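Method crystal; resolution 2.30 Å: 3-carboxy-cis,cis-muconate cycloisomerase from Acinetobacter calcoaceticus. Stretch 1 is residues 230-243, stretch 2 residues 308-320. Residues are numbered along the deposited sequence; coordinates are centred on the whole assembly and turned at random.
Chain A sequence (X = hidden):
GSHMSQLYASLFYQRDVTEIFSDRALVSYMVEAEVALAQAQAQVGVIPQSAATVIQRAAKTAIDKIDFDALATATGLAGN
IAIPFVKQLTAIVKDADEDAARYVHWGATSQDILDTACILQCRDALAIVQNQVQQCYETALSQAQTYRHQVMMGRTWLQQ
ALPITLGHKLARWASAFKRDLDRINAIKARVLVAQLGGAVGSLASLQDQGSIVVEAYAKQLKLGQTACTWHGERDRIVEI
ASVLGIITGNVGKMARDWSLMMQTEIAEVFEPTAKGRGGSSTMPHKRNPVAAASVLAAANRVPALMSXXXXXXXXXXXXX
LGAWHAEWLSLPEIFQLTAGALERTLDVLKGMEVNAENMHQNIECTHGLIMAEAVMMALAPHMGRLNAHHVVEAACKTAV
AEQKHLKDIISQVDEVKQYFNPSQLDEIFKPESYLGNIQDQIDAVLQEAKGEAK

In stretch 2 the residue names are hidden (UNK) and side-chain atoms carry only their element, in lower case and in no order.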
# COMPACT_ATOMS: atom_id res chain seq x y z
N TRP A 230 13.56 -20.89 10.31
CA TRP A 230 13.00 -19.55 10.06
C TRP A 230 11.52 -19.57 9.64
O TRP A 230 11.11 -18.92 8.70
CB TRP A 230 13.85 -18.75 9.06
CG TRP A 230 14.16 -19.50 7.84
CD1 TRP A 230 15.02 -20.57 7.73
CD2 TRP A 230 13.54 -19.36 6.56
NE1 TRP A 230 14.96 -21.10 6.47
CE2 TRP A 230 14.06 -20.39 5.73
CE3 TRP A 230 12.59 -18.48 6.04
CZ2 TRP A 230 13.65 -20.57 4.39
CZ3 TRP A 230 12.18 -18.64 4.72
CH2 TRP A 230 12.72 -19.69 3.90
N HIS A 231 10.72 -20.36 10.35
CA HIS A 231 9.29 -20.44 10.13
C HIS A 231 8.66 -19.08 10.40
O HIS A 231 7.75 -18.65 9.70
CB HIS A 231 8.70 -21.47 11.09
CG HIS A 231 8.97 -22.89 10.69
ND1 HIS A 231 8.97 -23.94 11.58
CD2 HIS A 231 9.27 -23.43 9.48
CE1 HIS A 231 9.28 -25.06 10.95
NE2 HIS A 231 9.47 -24.77 9.67
N GLY A 232 9.15 -18.40 11.43
CA GLY A 232 8.59 -17.11 11.80
C GLY A 232 9.35 -15.88 11.38
O GLY A 232 8.78 -14.80 11.45
N GLU A 233 10.61 -16.01 10.93
CA GLU A 233 11.44 -14.86 10.54
C GLU A 233 11.42 -14.85 9.00
O GLU A 233 12.00 -15.73 8.34
CB GLU A 233 12.86 -15.02 11.13
CG GLU A 233 12.92 -14.93 12.70
CD GLU A 233 12.11 -16.04 13.40
OE1 GLU A 233 12.32 -17.24 13.09
OE2 GLU A 233 11.24 -15.72 14.26
N ARG A 234 10.79 -13.85 8.41
CA ARG A 234 10.60 -13.91 6.97
C ARG A 234 11.36 -12.95 6.07
O ARG A 234 10.98 -12.76 4.91
CB ARG A 234 9.08 -13.79 6.66
CG ARG A 234 8.17 -14.54 7.63
CD ARG A 234 8.37 -16.07 7.53
NE ARG A 234 7.83 -16.61 6.27
CZ ARG A 234 8.09 -17.85 5.82
NH1 ARG A 234 8.88 -18.68 6.51
NH2 ARG A 234 7.54 -18.28 4.70
N ASP A 235 12.40 -12.33 6.61
CA ASP A 235 13.19 -11.39 5.84
C ASP A 235 13.67 -11.97 4.50
O ASP A 235 13.73 -11.26 3.52
CB ASP A 235 14.39 -10.94 6.68
CG ASP A 235 15.20 -12.11 7.16
OD1 ASP A 235 14.70 -12.90 8.02
OD2 ASP A 235 16.32 -12.26 6.63
N ARG A 236 13.96 -13.27 4.41
CA ARG A 236 14.42 -13.80 3.13
C ARG A 236 13.37 -13.72 1.98
O ARG A 236 13.73 -13.49 0.80
CB ARG A 236 14.89 -15.25 3.28
CG ARG A 236 16.23 -15.39 3.96
CD ARG A 236 16.45 -16.86 4.39
NE ARG A 236 17.69 -17.05 5.15
CZ ARG A 236 17.77 -17.19 6.48
NH1 ARG A 236 16.67 -17.17 7.23
NH2 ARG A 236 18.95 -17.35 7.05
N ILE A 237 12.09 -13.90 2.33
CA ILE A 237 11.01 -13.83 1.37
C ILE A 237 10.83 -12.37 0.90
O ILE A 237 10.73 -12.08 -0.32
CB ILE A 237 9.67 -14.30 2.02
CG1 ILE A 237 9.77 -15.79 2.45
CG2 ILE A 237 8.50 -14.11 1.05
CD1 ILE A 237 10.13 -16.75 1.34
N VAL A 238 10.80 -11.45 1.87
CA VAL A 238 10.61 -10.06 1.59
C VAL A 238 11.74 -9.55 0.74
O VAL A 238 11.52 -8.79 -0.22
CB VAL A 238 10.53 -9.26 2.91
CG1 VAL A 238 10.31 -7.77 2.63
CG2 VAL A 238 9.39 -9.81 3.74
N GLU A 239 12.95 -10.01 1.06
CA GLU A 239 14.13 -9.55 0.35
C GLU A 239 14.05 -9.88 -1.13
O GLU A 239 14.37 -9.02 -1.98
CB GLU A 239 15.39 -10.11 0.99
CG GLU A 239 16.68 -9.66 0.32
CD GLU A 239 17.94 -9.95 1.13
OE1 GLU A 239 18.01 -10.96 1.85
OE2 GLU A 239 18.87 -9.17 1.03
N ILE A 240 13.60 -11.09 -1.45
CA ILE A 240 13.45 -11.49 -2.84
C ILE A 240 12.38 -10.56 -3.51
O ILE A 240 12.61 -10.05 -4.61
CB ILE A 240 13.01 -12.96 -2.95
CG1 ILE A 240 14.17 -13.88 -2.55
CG2 ILE A 240 12.62 -13.33 -4.42
CD1 ILE A 240 13.68 -15.34 -2.32
N ALA A 241 11.24 -10.35 -2.85
CA ALA A 241 10.18 -9.47 -3.40
C ALA A 241 10.72 -8.05 -3.60
O ALA A 241 10.44 -7.43 -4.60
CB ALA A 241 8.90 -9.42 -2.47
N SER A 242 11.51 -7.55 -2.64
CA SER A 242 12.02 -6.18 -2.75
C SER A 242 12.88 -5.93 -4.00
O SER A 242 12.85 -4.86 -4.58
CB SER A 242 12.81 -5.77 -1.47
OG SER A 242 14.04 -6.46 -1.40
N VAL A 243 13.64 -6.93 -4.41
CA VAL A 243 14.50 -6.81 -5.58
C VAL A 243 13.63 -6.87 -6.87
O VAL A 243 13.86 -6.11 -7.81
CB VAL A 243 15.58 -7.91 -5.51
CG1 VAL A 243 16.35 -8.04 -6.84
CG2 VAL A 243 16.57 -7.54 -4.39
N UNK A 308 1.77 -5.51 1.09
CA UNK A 308 1.35 -6.78 1.62
C UNK A 308 2.48 -7.73 2.15
O UNK A 308 2.38 -8.29 3.27
c UNK A 308 0.54 -7.51 0.56
o UNK A 308 0.14 -8.75 1.06
N UNK A 309 3.54 -7.88 1.35
CA UNK A 309 4.62 -8.76 1.67
C UNK A 309 5.33 -8.21 2.92
O UNK A 309 5.71 -8.99 3.80
c UNK A 309 6.70 -8.17 0.39
c UNK A 309 5.83 -10.43 0.18
c UNK A 309 5.49 -8.96 0.36
c UNK A 309 6.40 -10.99 1.38
N UNK A 310 5.48 -6.87 3.03
CA UNK A 310 6.06 -6.27 4.23
C UNK A 310 5.16 -6.44 5.47
O UNK A 310 5.69 -6.69 6.55
c UNK A 310 6.35 -4.79 4.01
c UNK A 310 7.88 -4.42 1.99
c UNK A 310 10.15 -4.42 3.61
c UNK A 310 10.26 -4.28 2.21
c UNK A 310 8.89 -4.55 4.19
o UNK A 310 11.47 -4.13 1.61
c UNK A 310 9.14 -4.29 1.41
c UNK A 310 7.73 -4.57 3.39
N UNK A 311 3.83 -6.30 5.35
CA UNK A 311 2.97 -6.54 6.52
C UNK A 311 3.15 -8.03 6.95
O UNK A 311 3.08 -8.34 8.12
o UNK A 311 -1.41 -5.84 6.38
c UNK A 311 -0.63 -5.32 5.56
c UNK A 311 0.86 -5.09 5.97
c UNK A 311 1.47 -6.41 6.24
n UNK A 311 -1.00 -4.97 4.30
N UNK A 312 3.35 -8.95 6.00
CA UNK A 312 3.52 -10.34 6.34
C UNK A 312 4.70 -10.69 7.25
O UNK A 312 4.82 -11.84 7.69
o UNK A 312 2.26 -11.50 4.65
c UNK A 312 3.57 -11.20 5.08
N UNK A 313 5.58 -9.73 7.52
CA UNK A 313 6.71 -9.98 8.44
C UNK A 313 6.23 -10.12 9.87
O UNK A 313 6.90 -10.76 10.68
c UNK A 313 7.72 -8.82 8.39
s UNK A 313 9.97 -8.33 6.97
c UNK A 313 8.31 -8.74 7.00
c UNK A 313 10.69 -9.61 7.99
N UNK A 314 5.09 -9.50 10.19
CA UNK A 314 4.63 -9.57 11.58
C UNK A 314 3.91 -10.92 11.77
O UNK A 314 2.73 -11.04 11.45
c UNK A 314 3.31 -8.40 13.40
c UNK A 314 3.72 -8.34 11.91
c UNK A 314 4.50 -7.02 11.63
N UNK A 315 4.63 -11.90 12.30
CA UNK A 315 4.12 -13.26 12.44
C UNK A 315 4.13 -13.71 13.90
O UNK A 315 5.11 -13.47 14.61
c UNK A 315 4.99 -14.24 11.62
o UNK A 315 4.95 -16.14 9.56
c UNK A 315 4.94 -14.98 9.18
c UNK A 315 5.26 -13.84 10.17
n UNK A 315 4.67 -14.62 7.90
N UNK A 316 3.06 -14.35 14.34
CA UNK A 316 3.00 -14.83 15.73
C UNK A 316 3.89 -16.04 16.06
O UNK A 316 3.83 -17.08 15.41
c UNK A 316 1.57 -15.22 16.16
c UNK A 316 0.55 -14.09 16.18
o UNK A 316 -0.53 -12.64 14.64
c UNK A 316 0.10 -13.71 14.77
o UNK A 316 0.37 -14.47 13.79
N UNK A 317 4.70 -15.87 17.09
CA UNK A 317 5.50 -16.96 17.63
C UNK A 317 6.13 -17.92 16.65
O UNK A 317 6.92 -17.51 15.84
c UNK A 317 4.65 -15.75 21.70
c UNK A 317 4.30 -16.97 19.87
c UNK A 317 4.67 -17.76 18.65
n UNK A 317 3.34 -15.99 21.61
c UNK A 317 3.10 -16.75 20.48
n UNK A 317 5.25 -16.34 20.66
N UNK A 318 5.74 -19.20 16.73
CA UNK A 318 6.33 -20.22 15.89
C UNK A 318 5.59 -20.54 14.60
O UNK A 318 6.05 -21.36 13.82
o UNK A 318 6.53 -20.34 19.61
c UNK A 318 7.70 -21.41 17.76
o UNK A 318 8.31 -19.29 18.79
c UNK A 318 7.50 -20.27 18.80
c UNK A 318 6.55 -21.51 16.72
N UNK A 319 4.43 -19.94 14.39
CA UNK A 319 3.71 -20.16 13.13
C UNK A 319 2.55 -19.19 13.22
O UNK A 319 1.75 -19.24 14.18
c UNK A 319 4.70 -24.46 11.89
c UNK A 319 2.50 -21.81 11.60
c UNK A 319 3.23 -21.60 12.95
n UNK A 319 4.09 -23.58 11.08
n UNK A 319 4.02 -25.20 12.78
c UNK A 319 2.66 -23.26 11.08
n UNK A 319 6.02 -24.53 11.88
N UNK A 320 2.50 -18.29 12.24
CA UNK A 320 1.54 -17.24 12.24
C UNK A 320 0.16 -17.59 11.72
O UNK A 320 -0.03 -18.55 11.02
o UNK A 320 2.03 -16.33 10.08
c UNK A 320 2.05 -16.03 11.44
O HOH W 1 8.47 -23.02 14.17
O HOH W 2 4.54 -18.86 10.23
O HOH W 3 9.22 -12.22 10.26

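Position 308 carries one carbon and then one oxygen, out of reach of stretch 1: Ser308, its hydroxyl hydrogen-bonded elsewhere in the structure. Position 309 has four carbons, forked at the first; the end of the longer arm lies against Ile237 CG2, the shorter arm against Ala241 CB. This is Ile309, whose CA-to-CB bond points toward the other helix. Its CD1 lies 3.8 Å from Ile237 CG2 and its CG2 3.8 Å from Ala241 CB; a branched aliphatic chain thus meets two residues one helical turn apart.

At 310, one carbon leads to a six-carbon ring bearing an oxygen; Val238 CG1 sits over one ring face, and the oxygen nears Ser242 CB. This is Tyr310. Val238 CG1 is 3.6 Å from the ring centroid, a CH-pi contact that a flat aromatic surface favours, while Tyr310 OH is 3.7 Å from Ser242 CB. Position 311, three carbons ending in an oxygen and a nitrogen, touches nothing here: Gln311, partly exposed, its NE2 bonded elsewhere. Position 312, one carbon and one oxygen, is Ser312, its OG likewise bonded elsewhere.

The unbranched run at 313, two carbons, a sulfur and a carbon, reaches Val238 and the backbone of Asp235. It is Met313, whose flexible chain brings SD to 3.6 Å from Val238 CG2 and CE to 3.5 Å from Asp235 N, at the helix start. Position 314, one carbon carrying two, is Val314, which closes the type I turn begun at Gln311; its CA-to-CB bond points away.

Position 315 has three carbons, the third with an oxygen and a nitrogen, the nitrogen near Arg234 CG: Gln315. Its NE2 donates to Ser312 O (2.8 Å) and lies 3.5 Å from Arg234 CG; a water lies within hydrogen-bonding reach of both Gln315 OE1 and His231 O.

Position 316, three carbons ending in two oxygens, is Glu316, its carboxylate bonded outside this contact. Position 317, with a ring of three carbons and two nitrogens, is His317; its CA-to-CB bond points away, but an ideal CB on Gly232 would come 3.0 Å from His317 O, a clash glycine avoids. Position 318, another three-carbon carboxylate, is Glu318, whose O shares a water with His231 ND1. At 319, three carbons, a nitrogen and a carbon with two nitrogens reach the His231 ring: long Arg319, its NH2 over one face, 3.0 Å from His231 ND1. Position 320, one carbon and one oxygen, is Ser320, whose OG bonds weakly to Gln315 OE1.

Apolar packing around Val238 thus gives way to a polar, water-bridged region near His231 and Gly232. Between them, one water joins Gly232 O, Arg234 N and Met313 O.

Stretch 2, residues 308-320: SIYQSMVQEHERS
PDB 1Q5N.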